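Local structure of C-domain type II peptide synthetase (Streptomyces globisporus, 4ZNM) at residues Y46-A51 with A160-M165; P135-V140 with L153-T158. The protein belongs to the condensation domains of type II peptide synthetases and shares the mixed alpha/beta fold of the CoA-acyltransferase clan. All blocks are in the same frame, centred on the assembly; numbering follows the deposited sequence.

Interaction 1. Residues Y46-A51 with A160-M165; sequences YHIVGA and ADAWAM
Ile-48 of strand 47-55 packs against the start of helix 162-180 and meets the side chain of Met-165, present as selenomethionine. The two side chains pass alongside, one running towards the helix and the other towards the strand, with Ile-48 CD1 3.8 Å from Met-165 CG and Ile-48 CG2 4.0 Å from Met-165 SE. Ile-48 CG1 stands anti to the backbone N (chi1 177°), and an extended chi2 of 172° carries CD1 to the first turn of the helix. There CD1 rests against the backbone, 3.5 Å from Ala-162 N, while the other branch, CG2, lies 3.6 Å from Ala-160 O. A branched isoleucine suits this place because one arm reaches the first turn and the other the loop just before it, and the small side chains of Ala-160 and Ala-162 let it come close to the main chain. Met-165 is bent at chi2 and chi3, folding back over the strand until CE is 4.1 Å from Gly-50 N. With no side chain at Gly-50, that methyl can settle on bare strand backbone. Leu-153 and Ala-155 of the adjoining strand also touch Met-165. Asp-161 turns away from the strand and is the N-cap of the helix: its OD1 accepts almost head-on from Ala-164 N at 3.0 Å. The same OD1 forms a salt bridge with Arg-298, and OD2 accepts from Phe-310 N. The chemistry is therefore divided: apolar packing fits helix to sheet by shape, while the buried carboxylate, held by Ala-164 N, Arg-298 and Phe-310, ties the turn to another part of the chain.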
loop_
_atom_site.group_PDB
_atom_site.type_symbol
_atom_site.label_atom_id
_atom_site.label_comp_id
_atom_site.label_asym_id
_atom_site.label_seq_id
_atom_site.Cartn_x
_atom_site.Cartn_y
_atom_site.Cartn_z
ATOM N N TYR A 46 0.034 -0.486 -12.596
ATOM C CA TYR A 46 0.174 0.215 -11.314
ATOM C C TYR A 46 -1.215 0.311 -10.694
ATOM O O TYR A 46 -1.911 1.336 -10.762
ATOM C CB TYR A 46 0.826 1.596 -11.485
ATOM C CG TYR A 46 1.117 2.251 -10.190
ATOM C CD1 TYR A 46 2.141 1.779 -9.368
ATOM C CD2 TYR A 46 0.383 3.341 -9.769
ATOM C CE1 TYR A 46 2.439 2.384 -8.169
ATOM C CE2 TYR A 46 0.659 3.944 -8.543
ATOM C CZ TYR A 46 1.693 3.463 -7.764
ATOM O OH TYR A 46 1.973 4.038 -6.545
ATOM N N HIS A 47 -1.642 -0.823 -10.134
ATOM C CA HIS A 47 -2.964 -0.944 -9.572
ATOM C C HIS A 47 -2.907 -1.536 -8.175
ATOM O O HIS A 47 -1.846 -1.919 -7.684
ATOM C CB HIS A 47 -3.881 -1.792 -10.479
ATOM C CG HIS A 47 -3.269 -3.068 -10.960
ATOM N ND1 HIS A 47 -2.696 -3.990 -10.107
ATOM C CD2 HIS A 47 -3.147 -3.576 -12.211
ATOM C CE1 HIS A 47 -2.253 -5.017 -10.816
ATOM N NE2 HIS A 47 -2.528 -4.798 -12.091
ATOM N N ILE A 48 -4.056 -1.530 -7.518
ATOM C CA ILE A 48 -4.172 -2.098 -6.189
ATOM C C ILE A 48 -5.372 -3.041 -6.240
ATOM O O ILE A 48 -6.396 -2.700 -6.842
ATOM C CB ILE A 48 -4.320 -0.977 -5.106
ATOM C CG1 ILE A 48 -4.507 -1.562 -3.712
ATOM C CG2 ILE A 48 -5.520 -0.080 -5.437
ATOM C CD1 ILE A 48 -4.458 -0.447 -2.589
ATOM N N VAL A 49 -5.244 -4.222 -5.636
ATOM C CA VAL A 49 -6.308 -5.231 -5.695
ATOM C C VAL A 49 -6.681 -5.590 -4.287
ATOM O O VAL A 49 -5.851 -5.566 -3.403
ATOM C CB VAL A 49 -5.895 -6.512 -6.457
ATOM C CG1 VAL A 49 -5.419 -6.181 -7.830
ATOM C CG2 VAL A 49 -4.804 -7.247 -5.664
ATOM N N GLY A 50 -7.934 -5.967 -4.094
ATOM C CA GLY A 50 -8.375 -6.473 -2.809
ATOM C C GLY A 50 -9.473 -7.496 -3.035
ATOM O O GLY A 50 -10.136 -7.518 -4.096
ATOM N N ALA A 51 -9.629 -8.358 -2.050
ATOM C CA ALA A 51 -10.634 -9.418 -2.109
ATOM C C ALA A 51 -11.378 -9.519 -0.799
ATOM O O ALA A 51 -10.773 -9.402 0.279
ATOM C CB ALA A 51 -9.982 -10.739 -2.427
ATOM N N ALA A 160 -6.517 5.238 -6.001
ATOM C CA ALA A 160 -6.921 4.638 -4.732
ATOM C C ALA A 160 -5.744 4.034 -4.024
ATOM O O ALA A 160 -4.902 3.396 -4.644
ATOM C CB ALA A 160 -8.008 3.553 -4.984
ATOM N N ASP A 161 -5.669 4.270 -2.723
ATOM C CA ASP A 161 -4.774 3.544 -1.833
ATOM C C ASP A 161 -5.548 2.500 -0.976
ATOM O O ASP A 161 -6.741 2.267 -1.201
ATOM C CB ASP A 161 -4.001 4.536 -0.940
ATOM C CG ASP A 161 -4.922 5.505 -0.137
ATOM O OD1 ASP A 161 -6.130 5.213 0.074
ATOM O OD2 ASP A 161 -4.391 6.560 0.326
ATOM N N ALA A 162 -4.863 1.845 -0.040
ATOM C CA ALA A 162 -5.493 0.762 0.739
ATOM C C ALA A 162 -6.726 1.262 1.484
ATOM O O ALA A 162 -7.781 0.619 1.463
ATOM C CB ALA A 162 -4.502 0.132 1.691
ATOM N N TRP A 163 -6.628 2.436 2.082
ATOM C CA TRP A 163 -7.752 2.996 2.842
ATOM C C TRP A 163 -8.929 3.248 1.903
ATOM O O TRP A 163 -10.097 2.936 2.221
ATOM C CB TRP A 163 -7.317 4.288 3.568
ATOM C CG TRP A 163 -8.397 4.995 4.343
ATOM C CD1 TRP A 163 -9.451 5.663 3.834
ATOM C CD2 TRP A 163 -8.482 5.141 5.768
ATOM N NE1 TRP A 163 -10.200 6.206 4.838
ATOM C CE2 TRP A 163 -9.629 5.900 6.037
ATOM C CE3 TRP A 163 -7.708 4.689 6.836
ATOM C CZ2 TRP A 163 -10.023 6.230 7.331
ATOM C CZ3 TRP A 163 -8.100 5.011 8.122
ATOM C CH2 TRP A 163 -9.250 5.774 8.359
ATOM N N ALA A 164 -8.626 3.748 0.712
ATOM C CA ALA A 164 -9.669 3.985 -0.291
ATOM C C ALA A 164 -10.376 2.702 -0.700
ATOM O O ALA A 164 -11.567 2.724 -0.973
ATOM C CB ALA A 164 -9.082 4.671 -1.548
HETATM N N MSE A 165 -9.640 1.596 -0.776
HETATM C CA MSE A 165 -10.223 0.310 -1.186
HETATM C C MSE A 165 -11.215 -0.173 -0.093
HETATM O O MSE A 165 -12.267 -0.711 -0.380
HETATM C CB MSE A 165 -9.139 -0.749 -1.411
HETATM C CG MSE A 165 -8.286 -0.553 -2.647
HETATM SE SE MSE A 165 -9.269 -0.764 -4.294
HETATM C CE MSE A 165 -10.069 -2.487 -3.965
#

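Interaction 2. Residues P135-V140 with L153-T158; sequences PLLRAV and LIAHHT. With NA (sodium ion), chain C.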
loop_
_atom_site.group_PDB
_atom_site.type_symbol
_atom_site.label_atom_id
_atom_site.label_comp_id
_atom_site.label_asym_id
_atom_site.label_seq_id
_atom_site.Cartn_x
_atom_site.Cartn_y
_atom_site.Cartn_z
ATOM N N PRO A 135 -12.362 2.029 -17.606
ATOM C CA PRO A 135 -12.602 2.218 -16.171
ATOM C C PRO A 135 -11.310 2.365 -15.367
ATOM O O PRO A 135 -10.245 1.976 -15.814
ATOM C CB PRO A 135 -13.336 0.947 -15.771
ATOM C CG PRO A 135 -12.741 -0.112 -16.657
ATOM C CD PRO A 135 -12.447 0.599 -17.986
ATOM N N LEU A 136 -11.438 2.926 -14.176
ATOM C CA LEU A 136 -10.373 2.950 -13.201
ATOM C C LEU A 136 -10.642 1.975 -12.048
ATOM O O LEU A 136 -9.836 1.867 -11.117
ATOM C CB LEU A 136 -10.232 4.367 -12.672
ATOM C CG LEU A 136 -9.799 5.392 -13.734
ATOM C CD1 LEU A 136 -9.761 6.756 -13.082
ATOM C CD2 LEU A 136 -8.456 5.021 -14.309
ATOM N N LEU A 137 -11.791 1.285 -12.103
ATOM C CA LEU A 137 -12.165 0.292 -11.098
ATOM C C LEU A 137 -12.859 -0.827 -11.844
ATOM O O LEU A 137 -13.754 -0.548 -12.615
ATOM C CB LEU A 137 -13.103 0.882 -10.040
ATOM C CG LEU A 137 -13.782 -0.072 -9.052
ATOM C CD1 LEU A 137 -12.789 -0.633 -8.013
ATOM C CD2 LEU A 137 -14.956 0.623 -8.306
ATOM N N ARG A 138 -12.426 -2.061 -11.634
ATOM C CA ARG A 138 -13.158 -3.223 -12.125
ATOM C C ARG A 138 -13.459 -4.181 -10.992
ATOM O O ARG A 138 -12.794 -4.153 -9.956
ATOM C CB ARG A 138 -12.378 -3.979 -13.175
ATOM C CG ARG A 138 -12.209 -3.238 -14.466
ATOM C CD ARG A 138 -11.743 -4.165 -15.598
ATOM N NE ARG A 138 -10.314 -4.485 -15.528
ATOM C CZ ARG A 138 -9.799 -5.607 -15.027
ATOM N NH1 ARG A 138 -8.469 -5.778 -15.053
ATOM N NH2 ARG A 138 -10.601 -6.558 -14.516
ATOM N N ALA A 139 -14.418 -5.067 -11.233
ATOM C CA ALA A 139 -14.787 -6.076 -10.254
ATOM C C ALA A 139 -14.983 -7.425 -10.906
ATOM O O ALA A 139 -15.565 -7.544 -12.005
ATOM C CB ALA A 139 -16.042 -5.678 -9.546
ATOM N N VAL A 140 -14.522 -8.440 -10.199
ATOM C CA VAL A 140 -14.701 -9.812 -10.610
ATOM C C VAL A 140 -15.312 -10.555 -9.398
ATOM O O VAL A 140 -14.738 -10.576 -8.318
ATOM C CB VAL A 140 -13.381 -10.442 -11.051
ATOM C CG1 VAL A 140 -13.588 -11.869 -11.474
ATOM C CG2 VAL A 140 -12.760 -9.630 -12.185
ATOM N N LEU A 153 -11.836 -6.644 -6.218
ATOM C CA LEU A 153 -11.771 -5.336 -6.821
ATOM C C LEU A 153 -10.346 -4.959 -7.228
ATOM O O LEU A 153 -9.350 -5.269 -6.543
ATOM C CB LEU A 153 -12.325 -4.299 -5.857
ATOM C CG LEU A 153 -13.725 -4.578 -5.304
ATOM C CD1 LEU A 153 -14.138 -3.390 -4.401
ATOM C CD2 LEU A 153 -14.723 -4.808 -6.445
ATOM N N ILE A 154 -10.260 -4.261 -8.342
ATOM C CA ILE A 154 -8.997 -3.730 -8.807
ATOM C C ILE A 154 -9.188 -2.300 -9.246
ATOM O O ILE A 154 -10.156 -1.958 -9.909
ATOM C CB ILE A 154 -8.429 -4.576 -9.927
ATOM C CG1 ILE A 154 -7.090 -4.000 -10.376
ATOM C CG2 ILE A 154 -9.418 -4.684 -11.046
ATOM C CD1 ILE A 154 -6.371 -4.901 -11.354
ATOM N N ALA A 155 -8.248 -1.464 -8.836
ATOM C CA ALA A 155 -8.319 -0.043 -9.108
ATOM C C ALA A 155 -6.933 0.475 -9.402
ATOM O O ALA A 155 -5.942 -0.013 -8.848
ATOM C CB ALA A 155 -8.898 0.684 -7.914
ATOM N N HIS A 156 -6.860 1.490 -10.247
ATOM C CA HIS A 156 -5.581 2.076 -10.539
ATOM C C HIS A 156 -5.069 2.785 -9.295
ATOM O O HIS A 156 -5.804 3.473 -8.584
ATOM C CB HIS A 156 -5.648 3.030 -11.723
ATOM C CG HIS A 156 -4.321 3.188 -12.385
ATOM N ND1 HIS A 156 -3.374 4.096 -11.959
ATOM C CD2 HIS A 156 -3.747 2.486 -13.390
ATOM C CE1 HIS A 156 -2.280 3.963 -12.697
ATOM N NE2 HIS A 156 -2.486 2.992 -13.572
ATOM N N HIS A 157 -3.789 2.598 -9.028
ATOM C CA HIS A 157 -3.217 3.000 -7.750
ATOM C C HIS A 157 -2.883 4.501 -7.709
ATOM O O HIS A 157 -2.502 5.038 -6.651
ATOM C CB HIS A 157 -2.016 2.092 -7.495
ATOM C CG HIS A 157 -1.511 2.093 -6.079
ATOM N ND1 HIS A 157 -2.188 2.668 -5.021
ATOM C CD2 HIS A 157 -0.374 1.582 -5.558
ATOM C CE1 HIS A 157 -1.489 2.507 -3.913
ATOM N NE2 HIS A 157 -0.382 1.854 -4.211
ATOM N N THR A 158 -3.036 5.186 -8.854
ATOM C CA THR A 158 -3.070 6.658 -8.853
ATOM C C THR A 158 -4.406 7.176 -8.324
ATOM O O THR A 158 -4.502 8.329 -7.910
ATOM C CB THR A 158 -2.852 7.281 -10.290
ATOM O OG1 THR A 158 -3.848 6.770 -11.195
ATOM C CG2 THR A 158 -1.446 7.006 -10.834
HETATM NA NA NA C . -8.747 2.209 -17.530
HETATM O O HOH W 1 -8.918 0.244 -18.613
#
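Arg-138 and Ile-154 run together on the same face of the sheet from neighbouring strands, and one face of the Arg-138 guanidinium is covered by Ile-154 CG2, which sits over its centre 4.0 Å above the plane. A bend at chi3 (-77°) turns NE back, while lower down Arg-138 CB packs 3.7 Å from Ile-154 CG2. The isoleucine methyl is thus touched by both ends of the arginine, its CB and its guanidinium, and the charged end binds through NH1 to Thr-127 OG1 and Gly-128 O. The other flat group, the His-156 imidazole, has Thr-158 CG2 at its edge, in plane. His-156 ND1 and Thr-158 OG1 share a hydrogen bond of 2.8 Å, and NE2 bonds to Gly-43 O, so both ring nitrogens are engaged and the rotation of the ring is fixed. Between the strands, Arg-138 N donates to Ile-154 O (2.9 Å) and Ile-154 N returns a bond to Arg-138 O (3.0 Å); His-156 N to Leu-136 O (3.1 Å) continues the ladder. The face bearing Leu-137, Ala-139, Leu-153 and Ala-155 is wholly apolar. Small alanines oppose large leucines across it, tightly where Ala-139 CB meets Leu-153 CD2 at 3.5 Å, and helices 60-73 and 162-180 pack on this side. Just before the strand, after a cis peptide bond, Pro-135 O binds the sodium ion at 2.3 Å, with a water, and the carbonyl oxygens of Ser-130 and Glu-133 among its other ligands. The arrangement is an antiparallel beta hairpin whose second strand ends at His-156, followed by His-157; with Asp-161 these match the HHxxxD core of the signature motif of condensation domains.

How the interactions relate
Of the four segments, 46-51 comes first, and its partner in interaction 1, the start of helix 162-180, closes a long loop, with 108 residues between the two segments. Interaction 2 falls entirely within that loop: strand 137-143 turns back into strand 148-156 to close a short hairpin, and the chain then passes almost directly from 153-158 into 160-165. The two contacts therefore nest and do not cross. They also meet directly, since strands 47-55 and 148-156 are neighbours in one sheet, with Ile-48 N 2.8 Å from Ala-155 O, a probable hydrogen bond, and Tyr-46 stacked on His-157. Interaction 2 pairs two strands of the sheet, and interaction 1 seats helix 162-180 on it.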